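Local coordinates for oxidoreductase, short-chain dehydrogenase/reductase family (Aeromonas hydrophila subsp. hydrophila, PDB 3L6E), which probably acts as a nucleotide-dependent oxidoreductase of the short-chain dehydrogenase/reductase family, possibly reducing 3-dehydrosphinganine in sphingolipid metabolism, at residues A[81-85]-A[111-115]; A[30-35]-A[51-57]; A[76-80]-A[122-126]; A[128-134]-A[171-177]; A[133-138]-A[178-182]. All blocks are in the same frame, centred on the assembly; numbering follows the deposited sequence.

Interaction 1 of 5, residues A[81-85]-A[111-115]; sequences VLHCA and STILV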
# COMPACT_ATOMS: atom_id res chain seq x y z
N VAL A 81 16.78 -4.79 0.91
CA VAL A 81 16.94 -5.65 -0.25
C VAL A 81 15.63 -5.59 -1.02
O VAL A 81 14.56 -5.99 -0.54
CB VAL A 81 17.37 -7.09 0.10
CG1 VAL A 81 17.50 -7.93 -1.19
CG2 VAL A 81 18.73 -7.07 0.78
N LEU A 82 15.73 -5.03 -2.22
CA LEU A 82 14.59 -4.84 -3.08
C LEU A 82 14.69 -5.87 -4.17
O LEU A 82 15.55 -5.77 -5.05
CB LEU A 82 14.61 -3.44 -3.67
CG LEU A 82 13.34 -2.61 -3.55
CD1 LEU A 82 13.45 -1.34 -4.38
CD2 LEU A 82 12.14 -3.41 -3.97
N HIS A 83 13.86 -6.89 -4.08
CA HIS A 83 13.93 -7.95 -5.07
C HIS A 83 12.89 -7.73 -6.16
O HIS A 83 11.69 -7.73 -5.91
CB HIS A 83 13.78 -9.33 -4.44
CG HIS A 83 13.99 -10.45 -5.42
ND1 HIS A 83 12.97 -11.28 -5.83
CD2 HIS A 83 15.09 -10.83 -6.10
CE1 HIS A 83 13.44 -12.14 -6.71
NE2 HIS A 83 14.72 -11.88 -6.90
N CYS A 84 13.39 -7.51 -7.37
CA CYS A 84 12.55 -7.37 -8.55
C CYS A 84 12.64 -8.62 -9.39
O CYS A 84 13.45 -8.68 -10.30
CB CYS A 84 12.99 -6.16 -9.37
SG CYS A 84 12.74 -4.63 -8.53
N ALA A 85 11.81 -9.62 -9.08
CA ALA A 85 11.81 -10.87 -9.84
C ALA A 85 11.47 -10.61 -11.31
O ALA A 85 11.86 -11.38 -12.18
CB ALA A 85 10.86 -11.88 -9.24
N SER A 111 15.04 -17.51 -7.78
CA SER A 111 15.76 -16.28 -7.47
C SER A 111 15.12 -15.69 -6.24
O SER A 111 15.82 -15.24 -5.33
CB SER A 111 15.77 -15.30 -8.65
OG SER A 111 14.53 -14.60 -8.78
N THR A 112 13.79 -15.73 -6.16
CA THR A 112 13.10 -15.14 -5.02
C THR A 112 13.51 -15.83 -3.72
O THR A 112 13.79 -15.15 -2.73
CB THR A 112 11.57 -15.12 -5.17
OG1 THR A 112 11.21 -14.31 -6.28
CG2 THR A 112 10.92 -14.52 -3.93
N ILE A 113 13.56 -17.15 -3.74
CA ILE A 113 13.94 -17.95 -2.55
C ILE A 113 15.39 -17.74 -2.12
O ILE A 113 15.67 -17.59 -0.93
CB ILE A 113 13.62 -19.44 -2.76
CG1 ILE A 113 12.10 -19.63 -2.77
CG2 ILE A 113 14.27 -20.29 -1.66
CD1 ILE A 113 11.63 -21.02 -3.05
N LEU A 114 16.30 -17.72 -3.09
CA LEU A 114 17.73 -17.57 -2.82
C LEU A 114 18.09 -16.16 -2.32
O LEU A 114 18.91 -16.01 -1.41
CB LEU A 114 18.55 -17.91 -4.06
CG LEU A 114 18.55 -19.35 -4.57
CD1 LEU A 114 19.03 -19.36 -6.00
CD2 LEU A 114 19.41 -20.29 -3.70
N VAL A 115 17.47 -15.14 -2.90
CA VAL A 115 17.70 -13.78 -2.41
C VAL A 115 17.18 -13.65 -0.97
O VAL A 115 17.82 -13.03 -0.12
CB VAL A 115 17.07 -12.74 -3.37
CG1 VAL A 115 17.03 -11.33 -2.75
CG2 VAL A 115 17.83 -12.73 -4.69
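This is buried helix-on-sheet packing inside the Rossmann-type core, where strand 81-84 lies against helix segment 111-115. The two run nearly antiparallel, at 169°, with their axes 9.5 Å apart at closest approach. Alternation along the strand sends Val81 and His83 toward the helix while Leu82 and Cys84 point away. At one end Val81 CG1 meets Val115 CG1 at 3.8 Å. His83 fills most of the gap: its CD2 lies 3.6 Å from Val115 CG2, and the edge of its ring faces two helix hydroxyls, with CE1 3.1 Å from Thr112 OG1 and NE2 3.3 Å from Ser111 OG. This last pair is a weak, bent hydrogen bond donated by His83. Thr112 OG1 bonds to Asn108 O and Ser111 OG also to Ser107 O, each one turn back. Ala85 CB closes the far end, 3.8 Å from Thr112 OG1. This part of the strand lies where SDR enzymes commonly carry an Asn-Asn-Ala-Gly signature; here His83 and Cys84 stand in place of the asparagines. On the other face of the sheet Leu82 and Cys84 pack on helix 14-25; on the helix side Val115 reaches Phe68 of helix 61-75 and Thr112 touches Met155 and Leu159 of helix 145-165.

Interaction 2 of 5, residues A[30-35]-A[51-57]; sequences VSMMGR and VIGIVAD. Unlike the reference sequence in segment 51-57: Val55 (reference Ala). With SO4 (sulfate ion), chain C.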
# COMPACT_ATOMS: atom_id res chain seq x y z
N VAL A 30 23.40 2.38 -3.99
CA VAL A 30 22.64 1.24 -4.49
C VAL A 30 23.52 0.20 -5.15
O VAL A 30 24.22 0.52 -6.09
CB VAL A 30 21.50 1.70 -5.45
CG1 VAL A 30 20.71 0.52 -5.92
CG2 VAL A 30 20.58 2.67 -4.77
N SER A 31 23.49 -1.03 -4.64
CA SER A 31 24.15 -2.14 -5.32
C SER A 31 23.16 -2.74 -6.31
O SER A 31 22.17 -3.39 -5.92
CB SER A 31 24.60 -3.19 -4.32
OG SER A 31 25.73 -2.75 -3.61
N MSE A 32 23.39 -2.48 -7.59
CA MSE A 32 22.48 -2.95 -8.64
C MSE A 32 22.83 -4.37 -9.05
O MSE A 32 23.94 -4.63 -9.50
CB MSE A 32 22.55 -2.03 -9.86
CG MSE A 32 22.35 -0.56 -9.55
SE MSE A 32 22.49 0.57 -11.13
CE MSE A 32 24.27 0.08 -11.73
N MSE A 33 21.90 -5.30 -8.91
CA MSE A 33 22.13 -6.65 -9.42
C MSE A 33 21.25 -6.95 -10.63
O MSE A 33 20.05 -6.70 -10.60
CB MSE A 33 21.89 -7.70 -8.34
CG MSE A 33 22.85 -7.56 -7.16
SE MSE A 33 22.49 -8.92 -5.83
CE MSE A 33 23.75 -8.28 -4.46
N GLY A 34 21.87 -7.49 -11.69
CA GLY A 34 21.15 -7.80 -12.91
C GLY A 34 21.86 -8.79 -13.81
O GLY A 34 23.07 -8.98 -13.73
N ARG A 35 21.08 -9.44 -14.66
CA ARG A 35 21.59 -10.42 -15.62
C ARG A 35 22.23 -9.77 -16.85
O ARG A 35 23.05 -10.38 -17.52
CB ARG A 35 20.43 -11.31 -16.09
CG ARG A 35 20.42 -12.72 -15.56
CD ARG A 35 20.77 -13.71 -16.66
NE ARG A 35 22.21 -13.90 -16.83
CZ ARG A 35 22.76 -14.86 -17.58
NH1 ARG A 35 22.00 -15.73 -18.24
NH2 ARG A 35 24.08 -14.95 -17.66
N VAL A 51 26.30 4.17 -7.30
CA VAL A 51 25.89 2.79 -7.56
C VAL A 51 27.06 1.93 -8.02
O VAL A 51 28.09 2.45 -8.44
CB VAL A 51 24.78 2.70 -8.67
CG1 VAL A 51 23.48 3.41 -8.23
CG2 VAL A 51 25.30 3.26 -9.99
N ILE A 52 26.88 0.62 -7.94
CA ILE A 52 27.70 -0.34 -8.68
C ILE A 52 26.81 -1.36 -9.37
O ILE A 52 25.78 -1.77 -8.82
CB ILE A 52 28.64 -1.15 -7.78
CG1 ILE A 52 28.04 -1.24 -6.38
CG2 ILE A 52 30.02 -0.58 -7.78
CD1 ILE A 52 28.14 -2.58 -5.77
N GLY A 53 27.26 -1.79 -10.54
CA GLY A 53 26.65 -2.91 -11.24
C GLY A 53 27.36 -4.20 -10.88
O GLY A 53 28.55 -4.36 -11.15
N ILE A 54 26.63 -5.10 -10.23
CA ILE A 54 27.09 -6.46 -10.02
C ILE A 54 26.31 -7.33 -10.99
O ILE A 54 25.09 -7.40 -10.94
CB ILE A 54 26.82 -6.92 -8.56
CG1 ILE A 54 27.56 -6.05 -7.56
CG2 ILE A 54 27.17 -8.39 -8.39
CD1 ILE A 54 26.81 -5.88 -6.27
N VAL A 55 27.02 -7.96 -11.92
CA VAL A 55 26.35 -8.88 -12.83
C VAL A 55 26.22 -10.20 -12.08
O VAL A 55 27.18 -10.66 -11.46
CB VAL A 55 27.10 -9.06 -14.16
CG1 VAL A 55 26.37 -10.07 -15.05
CG2 VAL A 55 27.23 -7.73 -14.89
N ALA A 56 25.02 -10.77 -12.13
CA ALA A 56 24.70 -12.02 -11.44
C ALA A 56 23.47 -12.65 -12.08
O ALA A 56 22.54 -11.95 -12.47
CB ALA A 56 24.44 -11.76 -9.97
N ASP A 57 23.47 -13.98 -12.17
CA ASP A 57 22.26 -14.72 -12.49
C ASP A 57 21.75 -15.31 -11.19
O ASP A 57 22.33 -16.25 -10.65
CB ASP A 57 22.53 -15.81 -13.54
CG ASP A 57 21.24 -16.35 -14.17
OD1 ASP A 57 20.18 -15.70 -14.05
OD2 ASP A 57 21.29 -17.44 -14.79
S SO4 C . 18.00 -7.72 -15.34
O1 SO4 C . 18.71 -7.39 -16.57
O2 SO4 C . 18.40 -9.02 -14.84
O3 SO4 C . 18.38 -6.68 -14.39
O4 SO4 C . 16.56 -7.72 -15.60
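The second beta-alpha-beta unit of the nucleotide-binding fold is closed by the parallel pairing of strands 30-34 and 51-55, whose axes come within 4.8 Å and cross at -25°. Val30 O accepts from Ile52 N (3.2 Å), Ile52 O from Met32 N (2.8 Å), Met32 O from Ile54 N (2.8 Å) and Gly34 O from Ala56 N (3.1 Å). The bond from Gly34 N to Ile54 O, at 3.3 Å, is weak. On one face Val30 CB touches Val51 CG1 at 3.8 Å, and Met32, like Met33 a selenomethionine, folds its CE to 3.8 Å from Val51 CG2, beneath helices 14-25 and 37-47. On the other, Ser31 OG lies 3.2 Å from Ile52 CD1 and is hydrogen-bonded to His5, while Met33 CG is 4.3 Å from Ile54 CB. In Rossmann folds of the SDR family, the end of the second strand faces the adenosine part of the dinucleotide. A sulfate, probably from the crystallisation liquor, sits at this end: its O2 accepts from Arg35 N at 2.7 Å, and Gly12 and Arg36 bind it too. That position is consistent with an anion site for a cofactor phosphate. Gly34 CA lies 3.3 Å from sulfate O3, where a side chain would collide. Asp57 lies over one face of the Arg35 guanidinium; Arg35 NE and Asp57 OD1, 3.9 Å apart, form a long, purely electrostatic salt bridge.

Interaction 3 of 5, residues A[76-80]-A[122-126]; sequences GLPEL and LIGER. Unlike the reference sequence in segment 122-126: Glu125 (reference Asp), Arg126 (reference Lys).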
# COMPACT_ATOMS: atom_id res chain seq x y z
N GLY A 76 28.79 -2.16 2.45
CA GLY A 76 28.50 -2.66 3.79
C GLY A 76 27.14 -3.35 3.80
O GLY A 76 26.49 -3.50 2.74
N LEU A 77 26.71 -3.78 4.98
CA LEU A 77 25.44 -4.49 5.12
C LEU A 77 24.31 -3.58 4.66
O LEU A 77 24.35 -2.37 4.94
CB LEU A 77 25.21 -4.95 6.57
CG LEU A 77 26.21 -5.93 7.18
CD1 LEU A 77 25.81 -6.28 8.61
CD2 LEU A 77 26.37 -7.19 6.34
N PRO A 78 23.31 -4.14 3.94
CA PRO A 78 22.20 -3.35 3.44
C PRO A 78 21.09 -3.12 4.45
O PRO A 78 20.85 -3.99 5.30
CB PRO A 78 21.67 -4.18 2.27
CG PRO A 78 22.04 -5.59 2.58
CD PRO A 78 23.29 -5.54 3.44
N GLU A 79 20.43 -1.97 4.36
CA GLU A 79 19.18 -1.71 5.07
C GLU A 79 17.97 -2.28 4.30
O GLU A 79 16.96 -2.67 4.91
CB GLU A 79 18.97 -0.21 5.26
CG GLU A 79 20.15 0.52 5.91
CD GLU A 79 19.92 2.02 6.00
OE1 GLU A 79 20.48 2.66 6.93
OE2 GLU A 79 19.18 2.56 5.14
N LEU A 80 18.05 -2.30 2.97
CA LEU A 80 16.92 -2.75 2.16
C LEU A 80 17.40 -3.62 1.02
O LEU A 80 18.33 -3.25 0.29
CB LEU A 80 16.08 -1.57 1.65
CG LEU A 80 15.06 -1.76 0.51
CD1 LEU A 80 13.94 -2.70 0.93
CD2 LEU A 80 14.49 -0.42 0.01
N LEU A 122 22.22 -12.64 5.99
CA LEU A 122 22.98 -11.38 6.11
C LEU A 122 22.46 -10.42 7.18
O LEU A 122 23.24 -9.89 7.98
CB LEU A 122 23.03 -10.65 4.77
CG LEU A 122 24.25 -10.93 3.90
CD1 LEU A 122 24.05 -10.24 2.54
CD2 LEU A 122 25.55 -10.48 4.58
N ILE A 123 21.15 -10.18 7.19
CA ILE A 123 20.58 -9.16 8.04
C ILE A 123 19.40 -9.63 8.90
O ILE A 123 18.65 -8.82 9.45
CB ILE A 123 20.25 -7.84 7.25
CG1 ILE A 123 19.26 -8.10 6.10
CG2 ILE A 123 21.53 -7.21 6.71
CD1 ILE A 123 18.63 -6.80 5.51
N GLY A 124 19.24 -10.94 9.04
CA GLY A 124 18.18 -11.50 9.88
C GLY A 124 18.28 -11.10 11.35
O GLY A 124 17.28 -10.86 12.00
N GLU A 125 19.50 -11.00 11.86
CA GLU A 125 19.68 -10.60 13.26
C GLU A 125 19.77 -9.09 13.45
O GLU A 125 19.25 -8.56 14.43
CB GLU A 125 20.87 -11.32 13.89
CG GLU A 125 20.68 -12.83 13.93
CD GLU A 125 21.28 -13.47 15.16
OE1 GLU A 125 21.03 -12.97 16.28
OE2 GLU A 125 22.00 -14.48 15.00
N ARG A 126 20.40 -8.41 12.50
CA ARG A 126 20.60 -6.97 12.58
C ARG A 126 19.30 -6.20 12.31
O ARG A 126 19.08 -5.12 12.86
CB ARG A 126 21.69 -6.56 11.61
CG ARG A 126 22.10 -5.12 11.70
CD ARG A 126 23.22 -4.85 10.75
NE ARG A 126 23.22 -3.45 10.33
CZ ARG A 126 22.62 -3.01 9.24
NH1 ARG A 126 21.97 -3.85 8.44
NH2 ARG A 126 22.66 -1.71 8.94
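Leu77 and Ile123 form the apolar centre of this partly buried contact. Leu77 CB is 4.3 Å from Ile123 CG2, and the same methyl lies 4.1 Å from Pro78 CD and 3.6 Å from Pro78 O. To one side, Leu77 CD2 meets Leu122 CD2 at 3.8 Å, and both leucines continue onto Val72 of helix 61-75. Toward solvent the cluster gives way to Arg126, which reaches back over the loop with an extended side chain: its CD is 3.7 Å from Leu77 CD1, and its guanidinium lays one face over Leu77 CB. From the edge of that group NH1 donates a weak hydrogen bond to Pro78 O, 3.3 Å away, so the charged end covers the apolar patch while finding a backbone acceptor. The contact ties the turn leading into strand 80-84 to the C-terminal end of helix 98-123, as expected in an alternating alpha/beta fold, where the end of a helix returns beside the start of the preceding strand, at the pole remote from the C-terminal strand ends.

Interaction 4 of 5, residues A[128-134]-A[171-177]; sequences GVLANVL and LRLVNLY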
# COMPACT_ATOMS: atom_id res chain seq x y z
N GLY A 128 16.24 -4.82 9.31
CA GLY A 128 16.17 -4.21 7.98
C GLY A 128 14.96 -4.68 7.20
O GLY A 128 14.02 -5.24 7.77
N VAL A 129 14.97 -4.45 5.88
CA VAL A 129 13.80 -4.69 5.03
C VAL A 129 14.11 -5.60 3.82
O VAL A 129 15.09 -5.38 3.10
CB VAL A 129 13.13 -3.35 4.61
CG1 VAL A 129 11.90 -3.56 3.74
CG2 VAL A 129 12.73 -2.54 5.86
N LEU A 130 13.27 -6.63 3.65
CA LEU A 130 13.26 -7.47 2.45
C LEU A 130 11.99 -7.19 1.68
O LEU A 130 10.88 -7.61 2.08
CB LEU A 130 13.33 -8.98 2.77
CG LEU A 130 13.09 -9.91 1.56
CD1 LEU A 130 14.17 -9.78 0.52
CD2 LEU A 130 12.93 -11.39 1.98
N ALA A 131 12.15 -6.48 0.58
CA ALA A 131 11.00 -6.04 -0.20
C ALA A 131 11.02 -6.82 -1.48
O ALA A 131 12.04 -6.88 -2.15
CB ALA A 131 11.05 -4.55 -0.46
N ASN A 132 9.88 -7.43 -1.79
CA ASN A 132 9.75 -8.22 -3.00
C ASN A 132 8.72 -7.61 -3.93
O ASN A 132 7.63 -7.20 -3.49
CB ASN A 132 9.35 -9.64 -2.65
CG ASN A 132 10.54 -10.54 -2.45
OD1 ASN A 132 11.12 -11.06 -3.39
ND2 ASN A 132 10.89 -10.74 -1.20
N VAL A 133 9.07 -7.55 -5.21
CA VAL A 133 8.17 -7.07 -6.25
C VAL A 133 7.57 -8.27 -6.98
O VAL A 133 8.27 -9.06 -7.59
CB VAL A 133 8.88 -6.14 -7.27
CG1 VAL A 133 7.87 -5.60 -8.30
CG2 VAL A 133 9.53 -4.99 -6.57
N LEU A 134 6.26 -8.43 -6.84
CA LEU A 134 5.52 -9.43 -7.59
C LEU A 134 4.77 -8.72 -8.74
O LEU A 134 3.56 -8.54 -8.71
CB LEU A 134 4.61 -10.23 -6.65
CG LEU A 134 5.26 -11.07 -5.52
CD1 LEU A 134 5.83 -10.22 -4.37
CD2 LEU A 134 4.24 -12.03 -4.95
N LEU A 171 13.91 -8.45 11.00
CA LEU A 171 13.84 -8.36 9.55
C LEU A 171 12.38 -8.31 9.09
O LEU A 171 11.58 -9.17 9.45
CB LEU A 171 14.61 -9.51 8.90
CG LEU A 171 14.67 -9.69 7.37
CD1 LEU A 171 15.14 -8.43 6.66
CD2 LEU A 171 15.59 -10.85 7.05
N ARG A 172 12.04 -7.27 8.34
CA ARG A 172 10.65 -7.02 7.93
C ARG A 172 10.43 -7.45 6.49
O ARG A 172 11.24 -7.13 5.64
CB ARG A 172 10.32 -5.53 8.07
CG ARG A 172 10.09 -5.06 9.50
CD ARG A 172 10.22 -3.55 9.65
NE ARG A 172 10.31 -3.19 11.07
CZ ARG A 172 10.63 -1.98 11.55
NH1 ARG A 172 10.90 -0.97 10.72
NH2 ARG A 172 10.67 -1.78 12.86
N LEU A 173 9.34 -8.17 6.22
CA LEU A 173 9.00 -8.53 4.84
C LEU A 173 7.88 -7.65 4.33
O LEU A 173 6.83 -7.52 4.96
CB LEU A 173 8.72 -10.05 4.65
CG LEU A 173 9.97 -10.88 4.29
CD1 LEU A 173 11.05 -10.71 5.36
CD2 LEU A 173 9.69 -12.40 4.06
N VAL A 174 8.17 -7.01 3.19
CA VAL A 174 7.26 -6.10 2.50
C VAL A 174 7.04 -6.65 1.08
O VAL A 174 7.99 -6.93 0.35
CB VAL A 174 7.80 -4.65 2.44
CG1 VAL A 174 6.83 -3.74 1.68
CG2 VAL A 174 8.05 -4.08 3.89
N ASN A 175 5.78 -6.84 0.73
CA ASN A 175 5.43 -7.38 -0.59
C ASN A 175 4.72 -6.31 -1.43
O ASN A 175 3.75 -5.74 -1.00
CB ASN A 175 4.56 -8.62 -0.43
CG ASN A 175 5.29 -9.78 0.21
OD1 ASN A 175 6.51 -9.92 0.11
ND2 ASN A 175 4.53 -10.63 0.87
N LEU A 176 5.22 -6.03 -2.63
CA LEU A 176 4.71 -4.93 -3.44
C LEU A 176 4.16 -5.47 -4.76
O LEU A 176 4.82 -6.25 -5.42
CB LEU A 176 5.83 -3.91 -3.73
CG LEU A 176 6.68 -3.47 -2.52
CD1 LEU A 176 8.01 -2.88 -2.95
CD2 LEU A 176 5.95 -2.51 -1.61
N TYR A 177 2.95 -5.02 -5.14
CA TYR A 177 2.22 -5.55 -6.28
C TYR A 177 1.82 -4.48 -7.31
O TYR A 177 0.71 -3.96 -7.27
CB TYR A 177 0.97 -6.28 -5.78
CG TYR A 177 1.24 -7.38 -4.78
CD1 TYR A 177 1.54 -7.08 -3.42
CD2 TYR A 177 1.19 -8.71 -5.17
CE1 TYR A 177 1.76 -8.11 -2.50
CE2 TYR A 177 1.41 -9.74 -4.27
CZ TYR A 177 1.69 -9.44 -2.93
OH TYR A 177 1.93 -10.48 -2.05
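Six backbone hydrogen bonds join strand 128-133 and its continuation at Leu134 to strand 171-177, a parallel pair with axes 4.7 Å apart. Leu130 and Asn132 use both amide and carbonyl here; Gly128 adds its O and Leu134 its N. Gly128 O accepts from Arg172 N (2.9 Å), Leu130 N donates to Arg172 O (2.9 Å), and Leu130 O accepts from Val174 N (3.0 Å). The ladder continues with Asn132 N to Val174 O (2.9 Å), Leu176 N to Asn132 O (2.8 Å) and Leu134 N to Leu176 O (3.0 Å). All are close to straight, and longer CA-H...O contacts, such as Ala131 CA to Val174 O at 3.2 Å, supplement them. Val129, Ala131 and Val133 bond instead to residues 79-83, while Leu173 O takes a hydrogen bond from Arg163. Asn132 OD1, buried between the layers, accepts a weak one from His83. Apolar pairs line both faces: Leu130 CD2 and Leu173 CG at 3.8 Å on one, Val129 CG1 and Val174 CG2 at 3.9 Å on the other. Helix 145-165 links these strands in a beta-alpha-beta crossover and, with helix 98-123, covers the Leu130 and Asn132 face; strand 217-226 flanks 171-177, Tyr177 stacking on its Phe223.

Interaction 5 of 5, residues A[133-138]-A[178-182]; sequences VLSSAA and PSGIR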
# COMPACT_ATOMS: atom_id res chain seq x y z
N VAL A 133 9.07 -7.55 -5.21
CA VAL A 133 8.17 -7.07 -6.25
C VAL A 133 7.57 -8.27 -6.98
O VAL A 133 8.27 -9.06 -7.59
CB VAL A 133 8.88 -6.14 -7.27
CG1 VAL A 133 7.87 -5.60 -8.30
CG2 VAL A 133 9.53 -4.99 -6.57
N LEU A 134 6.26 -8.43 -6.84
CA LEU A 134 5.52 -9.43 -7.59
C LEU A 134 4.77 -8.72 -8.74
O LEU A 134 3.56 -8.54 -8.71
CB LEU A 134 4.61 -10.23 -6.65
CG LEU A 134 5.26 -11.07 -5.52
CD1 LEU A 134 5.83 -10.22 -4.37
CD2 LEU A 134 4.24 -12.03 -4.95
N SER A 135 5.52 -8.28 -9.75
CA SER A 135 4.95 -7.43 -10.81
C SER A 135 4.06 -8.20 -11.79
O SER A 135 4.19 -9.42 -11.95
CB SER A 135 6.05 -6.67 -11.55
OG SER A 135 6.99 -7.55 -12.14
N SER A 136 3.13 -7.48 -12.42
CA SER A 136 2.11 -8.11 -13.24
C SER A 136 1.98 -7.40 -14.58
O SER A 136 1.21 -6.44 -14.72
CB SER A 136 0.77 -8.12 -12.49
OG SER A 136 0.08 -9.34 -12.69
N ALA A 137 2.75 -7.87 -15.55
CA ALA A 137 2.83 -7.29 -16.90
C ALA A 137 1.48 -7.19 -17.60
O ALA A 137 0.72 -8.16 -17.66
CB ALA A 137 3.81 -8.09 -17.75
N ALA A 138 1.20 -6.00 -18.13
CA ALA A 138 -0.05 -5.73 -18.86
C ALA A 138 -0.17 -6.51 -20.18
O ALA A 138 0.47 -6.16 -21.18
CB ALA A 138 -0.22 -4.22 -19.09
N PRO A 178 2.73 -4.12 -8.20
CA PRO A 178 2.36 -3.25 -9.33
C PRO A 178 1.69 -4.10 -10.39
O PRO A 178 2.37 -4.90 -11.02
CB PRO A 178 3.72 -2.80 -9.90
CG PRO A 178 4.78 -3.46 -9.06
CD PRO A 178 4.14 -4.55 -8.27
N SER A 179 0.39 -3.94 -10.59
CA SER A 179 -0.34 -4.65 -11.64
C SER A 179 -0.58 -3.76 -12.84
O SER A 179 -1.34 -2.79 -12.76
CB SER A 179 -1.69 -5.15 -11.14
OG SER A 179 -1.56 -6.38 -10.47
N GLY A 180 0.06 -4.09 -13.96
CA GLY A 180 -0.20 -3.40 -15.22
C GLY A 180 1.00 -2.66 -15.76
O GLY A 180 0.86 -1.61 -16.39
N ILE A 181 2.18 -3.22 -15.53
CA ILE A 181 3.40 -2.64 -16.06
C ILE A 181 3.61 -3.10 -17.53
O ILE A 181 3.11 -4.16 -17.93
CB ILE A 181 4.61 -2.95 -15.14
CG1 ILE A 181 5.69 -1.87 -15.27
CG2 ILE A 181 5.16 -4.36 -15.35
CD1 ILE A 181 5.51 -0.68 -14.32
N ARG A 182 4.33 -2.31 -18.31
CA ARG A 182 4.46 -2.55 -19.77
C ARG A 182 5.51 -3.59 -20.18
O ARG A 182 6.46 -3.84 -19.44
CB ARG A 182 4.72 -1.23 -20.51
CG ARG A 182 5.51 -0.18 -19.72
CD ARG A 182 5.86 1.04 -20.57
NE ARG A 182 4.78 1.43 -21.49
CZ ARG A 182 3.96 2.46 -21.32
NH1 ARG A 182 3.02 2.71 -22.23
NH2 ARG A 182 4.07 3.26 -20.26
O HOH W 1 1.09 -8.01 -9.19
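Backbone hydrogen bonds carry the contact beyond the regular part of the two parallel strands. Gly180 N donates to Ser136 O at 2.7 Å, and Ala138 N to Ile181 O, also at 2.7 Å and almost straight; Ser136 N reaches Pro178 O at 3.0 Å. Ser136 O also receives a weak bond from Ile181 N at 3.5 Å, so one carbonyl serves two consecutive amides where the chain kinks at Gly180. The backbone angles there, with phi at 117°, would press a side chain against the preceding carbonyl. Pro178 has no N-H to offer Leu134 O; a water donates to that oxygen instead, at 2.6 Å, and lies 3.4 Å from Ser179 OG in a weak interaction. Ser136 CB packs 3.5 Å from Ser179 OG, whereas Ser136 OG is hydrogen-bonded to Lys152 of helix 145-165, the helix that in SDR enzymes carries the Tyr-x-x-x-Lys motif. Packing takes over outward: Val133 CG1 meets Pro178 CG at 3.8 Å, with Met207 of helix 200-210 over both residues, and Ala138 CB rests 3.9 Å from Gly180 C. In this family the C-terminal ends of the central strands border the active-site cleft. The pairing here is held almost wholly by main-chain atoms, with a proline and a glycine breaking the ladder, and Ser136 OG bonds to Lys152 rather than across the contact.

All five contacts belong to one seven-stranded parallel sheet and its flanking helices. Interaction 2 comes first along the chain, at the 51-55 edge. Interaction 1 is nested within the loop closed by interaction 3, and both use helix 98-123. Interactions 4 and 5 follow on strands 128-137 and 171-181, sharing Val133 and Leu134, with centres about 16 Å apart. Strand 80-84 couples interaction 1 to interaction 4 (centres about 9 Å apart) through a hydrogen bond of 2.7 Å from His83 N to Ala131 O. Interactions 3 and 5, about 27 Å apart between centres, mark opposite poles; the latter lies at the C-terminal strand ends, where SDR enzymes typically place their active-site cleft.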